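Local coordinates for alpha-rhamnosidase (Dictyoglomus thermophilum, PDB 6I60), which is an alpha-L-rhamnosidase that probably hydrolyses terminal non-reducing alpha-L-rhamnose residues from alpha-L-rhamnosides, natural flavonoid glycosides among them, at residues 173-178 and 293-298; 371-376 and 457-462. All coordinates share one frame; numbering follows the deposited sequence.

Contact 1 (173-178 and 293-298)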
ATOM      1  N   ILE A 173      27.766  -5.502  -3.726  1.00 61.14           N
ATOM      2  CA  ILE A 173      27.204  -6.072  -2.506  1.00 60.90           C
ATOM      3  C   ILE A 173      28.279  -6.027  -1.430  1.00 64.71           C
ATOM      4  O   ILE A 173      29.284  -6.745  -1.511  1.00 67.18           O
ATOM      5  CB  ILE A 173      26.701  -7.505  -2.726  1.00 63.39           C
ATOM      6  CG1 ILE A 173      25.524  -7.517  -3.705  1.00 64.30           C
ATOM      7  CG2 ILE A 173      26.303  -8.137  -1.400  1.00 56.98           C
ATOM      8  CD1 ILE A 173      25.677  -8.517  -4.832  1.00 58.01           C
ATOM      9  N   ALA A 174      28.069  -5.188  -0.418  1.00 63.42           N
ATOM     10  CA  ALA A 174      28.957  -5.128   0.731  1.00 58.82           C
ATOM     11  C   ALA A 174      28.602  -6.232   1.726  1.00 58.16           C
ATOM     12  O   ALA A 174      27.635  -6.979   1.553  1.00 60.09           O
ATOM     13  CB  ALA A 174      28.885  -3.752   1.389  1.00 55.66           C
ATOM     14  N   TYR A 175      29.394  -6.336   2.786  1.00 60.62           N
ATOM     15  CA  TYR A 175      29.168  -7.338   3.814  1.00 51.62           C
ATOM     16  C   TYR A 175      28.172  -6.798   4.840  1.00 57.74           C
ATOM     17  O   TYR A 175      27.527  -5.768   4.633  1.00 62.40           O
ATOM     18  CB  TYR A 175      30.490  -7.740   4.463  1.00 58.52           C
ATOM     19  CG  TYR A 175      31.232  -8.840   3.739  1.00 61.06           C
ATOM     20  CD1 TYR A 175      31.327  -8.848   2.353  1.00 59.48           C
ATOM     21  CD2 TYR A 175      31.847  -9.866   4.444  1.00 64.53           C
ATOM     22  CE1 TYR A 175      32.009  -9.850   1.691  1.00 58.47           C
ATOM     23  CE2 TYR A 175      32.530 -10.871   3.791  1.00 65.19           C
ATOM     24  CZ  TYR A 175      32.609 -10.859   2.415  1.00 61.24           C
ATOM     25  OH  TYR A 175      33.291 -11.859   1.764  1.00 54.90           O
ATOM     26  N   ALA A 176      28.039  -7.495   5.967  1.00 58.18           N
ATOM     27  CA  ALA A 176      27.114  -7.096   7.022  1.00 60.30           C
ATOM     28  C   ALA A 176      27.894  -6.713   8.272  1.00 55.17           C
ATOM     29  O   ALA A 176      28.267  -7.593   9.062  1.00 57.19           O
ATOM     30  CB  ALA A 176      26.124  -8.222   7.330  1.00 56.07           C
ATOM     31  N   PRO A 177      28.165  -5.432   8.500  1.00 57.20           N
ATOM     32  CA  PRO A 177      28.906  -5.037   9.699  1.00 60.08           C
ATOM     33  C   PRO A 177      28.022  -5.019  10.934  1.00 62.77           C
ATOM     34  O   PRO A 177      26.828  -4.713  10.877  1.00 63.30           O
ATOM     35  CB  PRO A 177      29.399  -3.627   9.357  1.00 52.80           C
ATOM     36  CG  PRO A 177      28.374  -3.097   8.420  1.00 50.45           C
ATOM     37  CD  PRO A 177      27.842  -4.278   7.639  1.00 61.72           C
ATOM     38  N   MET A 178      28.633  -5.359  12.065  1.00 62.52           N
ATOM     39  CA  MET A 178      27.981  -5.304  13.365  1.00 64.16           C
ATOM     40  C   MET A 178      28.625  -4.209  14.203  1.00 61.93           C
ATOM     41  O   MET A 178      29.836  -3.985  14.121  1.00 57.58           O
ATOM     42  CB  MET A 178      28.079  -6.649  14.090  1.00 66.45           C
ATOM     43  CG  MET A 178      27.713  -7.846  13.230  1.00 62.60           C
ATOM     44  SD  MET A 178      28.260  -9.409  13.943  1.00 70.99           S
ATOM     45  CE  MET A 178      26.709 -10.297  14.056  1.00 67.98           C
ATOM     46  N   PRO A 293      28.565 -13.525  11.000  1.00 67.03           N
ATOM     47  CA  PRO A 293      28.241 -14.681  10.152  1.00 63.38           C
ATOM     48  C   PRO A 293      27.763 -14.300   8.760  1.00 62.83           C
ATOM     49  O   PRO A 293      28.061 -15.022   7.801  1.00 67.72           O
ATOM     50  CB  PRO A 293      27.146 -15.402  10.949  1.00 61.68           C
ATOM     51  CG  PRO A 293      26.532 -14.336  11.798  1.00 60.96           C
ATOM     52  CD  PRO A 293      27.635 -13.379  12.133  1.00 64.57           C
ATOM     53  N   ILE A 294      27.039 -13.194   8.613  1.00 55.44           N
ATOM     54  CA  ILE A 294      26.479 -12.821   7.318  1.00 56.61           C
ATOM     55  C   ILE A 294      27.570 -12.208   6.453  1.00 62.17           C
ATOM     56  O   ILE A 294      28.242 -11.252   6.859  1.00 61.22           O
ATOM     57  CB  ILE A 294      25.299 -11.852   7.492  1.00 54.79           C
ATOM     58  CG1 ILE A 294      24.153 -12.535   8.237  1.00 59.29           C
ATOM     59  CG2 ILE A 294      24.814 -11.359   6.138  1.00 55.36           C
ATOM     60  CD1 ILE A 294      23.887 -11.957   9.603  1.00 60.51           C
ATOM     61  N   THR A 295      27.752 -12.760   5.252  1.00 66.28           N
ATOM     62  CA  THR A 295      28.693 -12.199   4.289  1.00 63.53           C
ATOM     63  C   THR A 295      27.954 -11.291   3.315  1.00 59.93           C
ATOM     64  O   THR A 295      27.581 -10.168   3.667  1.00 58.96           O
ATOM     65  CB  THR A 295      29.431 -13.305   3.530  1.00 60.43           C
ATOM     66  OG1 THR A 295      28.508 -14.024   2.704  1.00 59.16           O
ATOM     67  CG2 THR A 295      30.093 -14.269   4.506  1.00 67.41           C
ATOM     68  N   LEU A 296      27.729 -11.769   2.095  1.00 56.70           N
ATOM     69  CA  LEU A 296      27.016 -10.986   1.098  1.00 58.82           C
ATOM     70  C   LEU A 296      25.522 -10.979   1.390  1.00 64.68           C
ATOM     71  O   LEU A 296      24.951 -11.987   1.816  1.00 67.55           O
ATOM     72  CB  LEU A 296      27.272 -11.543  -0.302  1.00 61.60           C
ATOM     73  CG  LEU A 296      28.737 -11.654  -0.723  1.00 62.08           C
ATOM     74  CD1 LEU A 296      28.846 -12.299  -2.096  1.00 62.69           C
ATOM     75  CD2 LEU A 296      29.393 -10.287  -0.716  1.00 63.02           C
ATOM     76  N   ASN A 297      24.889  -9.830   1.162  1.00 63.86           N
ATOM     77  CA  ASN A 297      23.451  -9.696   1.348  1.00 59.07           C
ATOM     78  C   ASN A 297      22.911  -8.732   0.303  1.00 59.52           C
ATOM     79  O   ASN A 297      23.450  -7.635   0.130  1.00 60.94           O
ATOM     80  CB  ASN A 297      23.112  -9.213   2.765  1.00 58.87           C
ATOM     81  CG  ASN A 297      23.691  -7.844   3.077  1.00 59.91           C
ATOM     82  OD1 ASN A 297      22.967  -6.849   3.127  1.00 63.54           O
ATOM     83  ND2 ASN A 297      24.999  -7.788   3.295  1.00 54.64           N
ATOM     84  N   SER A 298      21.861  -9.150  -0.399  1.00 56.42           N
ATOM     85  CA  SER A 298      21.273  -8.340  -1.455  1.00 56.47           C
ATOM     86  C   SER A 298      19.796  -8.678  -1.569  1.00 55.03           C
ATOM     87  O   SER A 298      19.408  -9.840  -1.432  1.00 59.39           O
ATOM     88  CB  SER A 298      21.974  -8.574  -2.798  1.00 56.00           C
ATOM     89  OG  SER A 298      21.648  -7.555  -3.727  1.00 68.76           O
TER

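Contact 2 (371-376 and 457-462)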
ATOM      1  N   ASN A 371       1.738 -18.261  -4.599  1.00 45.78           N
ATOM      2  CA  ASN A 371       2.827 -17.343  -4.910  1.00 45.82           C
ATOM      3  C   ASN A 371       2.785 -16.186  -3.917  1.00 52.67           C
ATOM      4  O   ASN A 371       1.897 -15.329  -3.985  1.00 50.56           O
ATOM      5  CB  ASN A 371       2.700 -16.846  -6.347  1.00 47.95           C
ATOM      6  CG  ASN A 371       3.966 -16.187  -6.854  1.00 47.55           C
ATOM      7  OD1 ASN A 371       4.839 -15.802  -6.076  1.00 53.83           O
ATOM      8  ND2 ASN A 371       4.069 -16.045  -8.169  1.00 45.76           N
ATOM      9  N   TYR A 372       3.740 -16.160  -2.988  1.00 45.98           N
ATOM     10  CA  TYR A 372       3.780 -15.118  -1.968  1.00 51.17           C
ATOM     11  C   TYR A 372       5.154 -14.464  -1.923  1.00 54.53           C
ATOM     12  O   TYR A 372       5.982 -14.685  -2.812  1.00 54.02           O
ATOM     13  CB  TYR A 372       3.408 -15.689  -0.596  1.00 48.33           C
ATOM     14  CG  TYR A 372       4.408 -16.672  -0.027  1.00 52.65           C
ATOM     15  CD1 TYR A 372       4.588 -17.925  -0.603  1.00 48.97           C
ATOM     16  CD2 TYR A 372       5.162 -16.354   1.095  1.00 49.95           C
ATOM     17  CE1 TYR A 372       5.498 -18.828  -0.085  1.00 48.41           C
ATOM     18  CE2 TYR A 372       6.074 -17.252   1.624  1.00 48.33           C
ATOM     19  CZ  TYR A 372       6.238 -18.486   1.030  1.00 51.04           C
ATOM     20  OH  TYR A 372       7.142 -19.384   1.552  1.00 49.92           O
ATOM     21  N   THR A 373       5.407 -13.656  -0.894  1.00 54.81           N
ATOM     22  CA  THR A 373       6.653 -12.915  -0.779  1.00 56.32           C
ATOM     23  C   THR A 373       7.247 -13.093   0.609  1.00 53.80           C
ATOM     24  O   THR A 373       6.528 -13.277   1.596  1.00 50.03           O
ATOM     25  CB  THR A 373       6.453 -11.422  -1.053  1.00 54.70           C
ATOM     26  OG1 THR A 373       5.329 -10.941  -0.306  1.00 65.73           O
ATOM     27  CG2 THR A 373       6.206 -11.195  -2.521  1.00 47.40           C
ATOM     28  N   GLY A 374       8.573 -13.019   0.671  1.00 49.78           N
ATOM     29  CA  GLY A 374       9.286 -13.183   1.919  1.00 49.37           C
ATOM     30  C   GLY A 374      10.436 -14.160   1.812  1.00 46.48           C
ATOM     31  O   GLY A 374      11.180 -14.153   0.826  1.00 44.04           O
ATOM     32  N   TRP A 375      10.591 -15.005   2.824  1.00 42.70           N
ATOM     33  CA  TRP A 375      11.660 -15.989   2.852  1.00 47.69           C
ATOM     34  C   TRP A 375      11.136 -17.242   3.542  1.00 47.00           C
ATOM     35  O   TRP A 375       9.944 -17.354   3.846  1.00 46.37           O
ATOM     36  CB  TRP A 375      12.902 -15.418   3.548  1.00 48.91           C
ATOM     37  CG  TRP A 375      12.627 -14.860   4.913  1.00 52.58           C
ATOM     38  CD1 TRP A 375      12.410 -15.567   6.060  1.00 53.08           C
ATOM     39  CD2 TRP A 375      12.545 -13.476   5.274  1.00 50.02           C
ATOM     40  NE1 TRP A 375      12.196 -14.709   7.112  1.00 49.91           N
ATOM     41  CE2 TRP A 375      12.275 -13.420   6.656  1.00 49.21           C
ATOM     42  CE3 TRP A 375      12.675 -12.279   4.563  1.00 51.12           C
ATOM     43  CZ2 TRP A 375      12.131 -12.216   7.340  1.00 53.97           C
ATOM     44  CZ3 TRP A 375      12.532 -11.084   5.245  1.00 60.57           C
ATOM     45  CH2 TRP A 375      12.263 -11.061   6.619  1.00 56.25           C
ATOM     46  N   ILE A 376      12.033 -18.192   3.794  1.00 47.98           N
ATOM     47  CA  ILE A 376      11.682 -19.425   4.481  1.00 50.47           C
ATOM     48  C   ILE A 376      12.607 -19.601   5.675  1.00 51.75           C
ATOM     49  O   ILE A 376      13.672 -18.987   5.767  1.00 49.48           O
ATOM     50  CB  ILE A 376      11.753 -20.658   3.554  1.00 56.17           C
ATOM     51  CG1 ILE A 376      13.200 -20.957   3.167  1.00 46.09           C
ATOM     52  CG2 ILE A 376      10.899 -20.455   2.310  1.00 56.81           C
ATOM     53  CD1 ILE A 376      13.501 -22.430   3.091  1.00 52.93           C
ATOM     54  N   VAL A 457       5.730 -15.088   5.305  1.00 46.71           N
ATOM     55  CA  VAL A 457       5.122 -14.063   4.463  1.00 50.35           C
ATOM     56  C   VAL A 457       5.570 -12.698   4.972  1.00 51.15           C
ATOM     57  O   VAL A 457       5.337 -12.352   6.135  1.00 49.42           O
ATOM     58  CB  VAL A 457       3.591 -14.181   4.461  1.00 49.21           C
ATOM     59  CG1 VAL A 457       2.981 -13.161   3.519  1.00 43.15           C
ATOM     60  CG2 VAL A 457       3.173 -15.586   4.063  1.00 57.52           C
ATOM     61  N   VAL A 458       6.219 -11.925   4.107  1.00 49.10           N
ATOM     62  CA  VAL A 458       6.860 -10.676   4.499  1.00 48.55           C
ATOM     63  C   VAL A 458       6.410  -9.578   3.546  1.00 46.66           C
ATOM     64  O   VAL A 458       6.626  -9.680   2.333  1.00 49.50           O
ATOM     65  CB  VAL A 458       8.392 -10.797   4.498  1.00 47.97           C
ATOM     66  CG1 VAL A 458       9.034  -9.426   4.634  1.00 53.82           C
ATOM     67  CG2 VAL A 458       8.855 -11.726   5.611  1.00 45.28           C
ATOM     68  N   HIS A 459       5.794  -8.534   4.094  1.00 46.71           N
ATOM     69  CA  HIS A 459       5.375  -7.358   3.336  1.00 48.53           C
ATOM     70  C   HIS A 459       4.921  -6.294   4.331  1.00 43.43           C
ATOM     71  O   HIS A 459       4.949  -6.503   5.548  1.00 44.14           O
ATOM     72  CB  HIS A 459       4.267  -7.691   2.335  1.00 42.75           C
ATOM     73  CG  HIS A 459       3.068  -8.340   2.952  1.00 48.11           C
ATOM     74  ND1 HIS A 459       2.868  -9.704   2.931  1.00 51.25           N
ATOM     75  CD2 HIS A 459       2.006  -7.814   3.607  1.00 48.98           C
ATOM     76  CE1 HIS A 459       1.733  -9.989   3.546  1.00 51.51           C
ATOM     77  NE2 HIS A 459       1.191  -8.860   3.965  1.00 47.43           N
ATOM     78  N   THR A 460       4.504  -5.145   3.798  1.00 44.15           N
ATOM     79  CA  THR A 460       3.972  -4.060   4.615  1.00 42.49           C
ATOM     80  C   THR A 460       2.727  -4.523   5.361  1.00 47.45           C
ATOM     81  O   THR A 460       1.696  -4.811   4.745  1.00 48.86           O
ATOM     82  CB  THR A 460       3.653  -2.837   3.749  1.00 44.47           C
ATOM     83  OG1 THR A 460       4.868  -2.296   3.217  1.00 47.99           O
ATOM     84  CG2 THR A 460       2.948  -1.766   4.568  1.00 43.44           C
ATOM     85  N   ALA A 461       2.815  -4.599   6.689  1.00 48.95           N
ATOM     86  CA  ALA A 461       1.729  -5.140   7.497  1.00 43.21           C
ATOM     87  C   ALA A 461       0.533  -4.198   7.538  1.00 39.45           C
ATOM     88  O   ALA A 461       0.293  -3.535   8.551  1.00 42.38           O
ATOM     89  CB  ALA A 461       2.220  -5.433   8.916  1.00 46.72           C
ATOM     90  N   VAL A 462      -0.224  -4.136   6.446  1.00 44.44           N
ATOM     91  CA  VAL A 462      -1.435  -3.325   6.401  1.00 49.70           C
ATOM     92  C   VAL A 462      -2.584  -4.095   7.037  1.00 49.08           C
ATOM     93  O   VAL A 462      -2.637  -5.329   6.996  1.00 47.49           O
ATOM     94  CB  VAL A 462      -1.769  -2.918   4.952  1.00 47.33           C
ATOM     95  CG1 VAL A 462      -0.732  -1.946   4.416  1.00 50.51           C
ATOM     96  CG2 VAL A 462      -1.859  -4.145   4.065  1.00 44.86           C
TER

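Contact 1 (173-178 and 293-298)
Tyr175 lays one face of its ring over Thr295, whose CB stands 4.3 Å from the ring centroid and 23° off its normal, a CH-pi contact. The two side chains run side by side; with CG of Tyr175 beside its own backbone N (chi1 -86°), the ring lies along Thr295. From an oblique direction Leu296 CD2 reaches Tyr175 CE1 at 3.6 Å. Further along, CG2 of Ile173 meets Leu296 CB at 3.7 Å, while its CG1 branch turns to Ser298. Small Ala176 fits where its CB, 3.6 Å from Ile294 CG2, also touches Ile248 of strand 242-250. Beyond it, Met178 bends at chi3 and CE reaches Pro293 CD at 3.7 Å, the two side chains crossing at about a right angle. Asn297 is the polar member: OD1 accepts from Asn251 N, and nearby Ala174 O takes a bond from Asn251 ND2.

Strands 171-184 and 288-298 pair antiparallel nearby, as between Met178 and Thr290. Here the first strand is interrupted, while Pro293 and Thr295 keep backbone bonds to Asp306 and Ile304. Between the segments the backbone contributes a CA-H...O contact, Tyr175 CA to Thr295 O at 3.2 Å. Cohesion therefore rests largely on apolar and CH-pi contacts, with Asn251 supplying polar bonds from outside.

Contact 2 (371-376 and 457-462)
Gly374 and Val457 form an antiparallel, non-hydrogen-bonded beta pair at the corner where the chain leaves strand 371-373 and enters strand 375-380. The corner lies in the concanavalin-like domain and joins two sheets: 371-373 pairs with 434-436, whereas 375-380 lies beside 453-458. Glycine suits the corner: at its positive phi a CB would press on the carbonyl O of Thr373 and run into Val458 N, and its CA already lies 3.6 Å from Val458 CB.

Both hydrogen bonds between the segments join Thr373 to Val458. Val458 N donates to Thr373 O at 2.9 Å, with an N-H...O angle of 161°, approaching from above the carbonyl plane. In return, Thr373 OG1 donates to Val458 O at 3.2 Å, also from above the plane of that carbonyl. The hydroxyl arrives there because it sits between the backbone N and carbonyl carbon of its own residue (chi1 48°). The backbone O of Thr373 thus takes Val458 N, and its short hydroxyl arm suits it to reach Val458 O. Thr373 O also receives a CA-H...O contact from Val457 CA at 3.3 Å.

Two apolar contacts lie beside these bonds. Tyr372 CD2 meets Val457 CG2 at 3.7 Å in an oblique approach, and the same tyrosine has Phe368 edge-to-face and touches Trp484 of helix 473-488. That helix also touches Thr373 and His459, so the corner packs against a helix of the six-hairpin glycosidase domain.

Beta-branched Val458 offers both methyls to broad, flat Trp375, whose NE1 has a weak hydrogen bond to Glu428. CG1 lies near Trp375 CZ3, while Val458 CG2 stands over the face of the Trp375 six-membered ring, 3.6 Å from its centroid and only 11° off the normal.

How the contacts relate
Both contacts are buried, but the centre of contact 1 lies about 29 Å from the chain centre and several of its residues are partly exposed, whereas the centre of contact 2 lies about 13 Å away and all its touching residues are buried. They share no strand; their centres are 22 Å apart and their nearest atoms about 9 Å. The chain at residues 429-434 touches both: Arg430 meets Ile294, while Pro429 meets Trp375 and His434 bonds to Gly374. Chemistry differs with place. Contact 1, where a strand is interrupted, relies on side-chain packing; contact 2, at a corner between sheets and next to a helix, adds directional backbone and hydroxyl bonds to its aromatic packing.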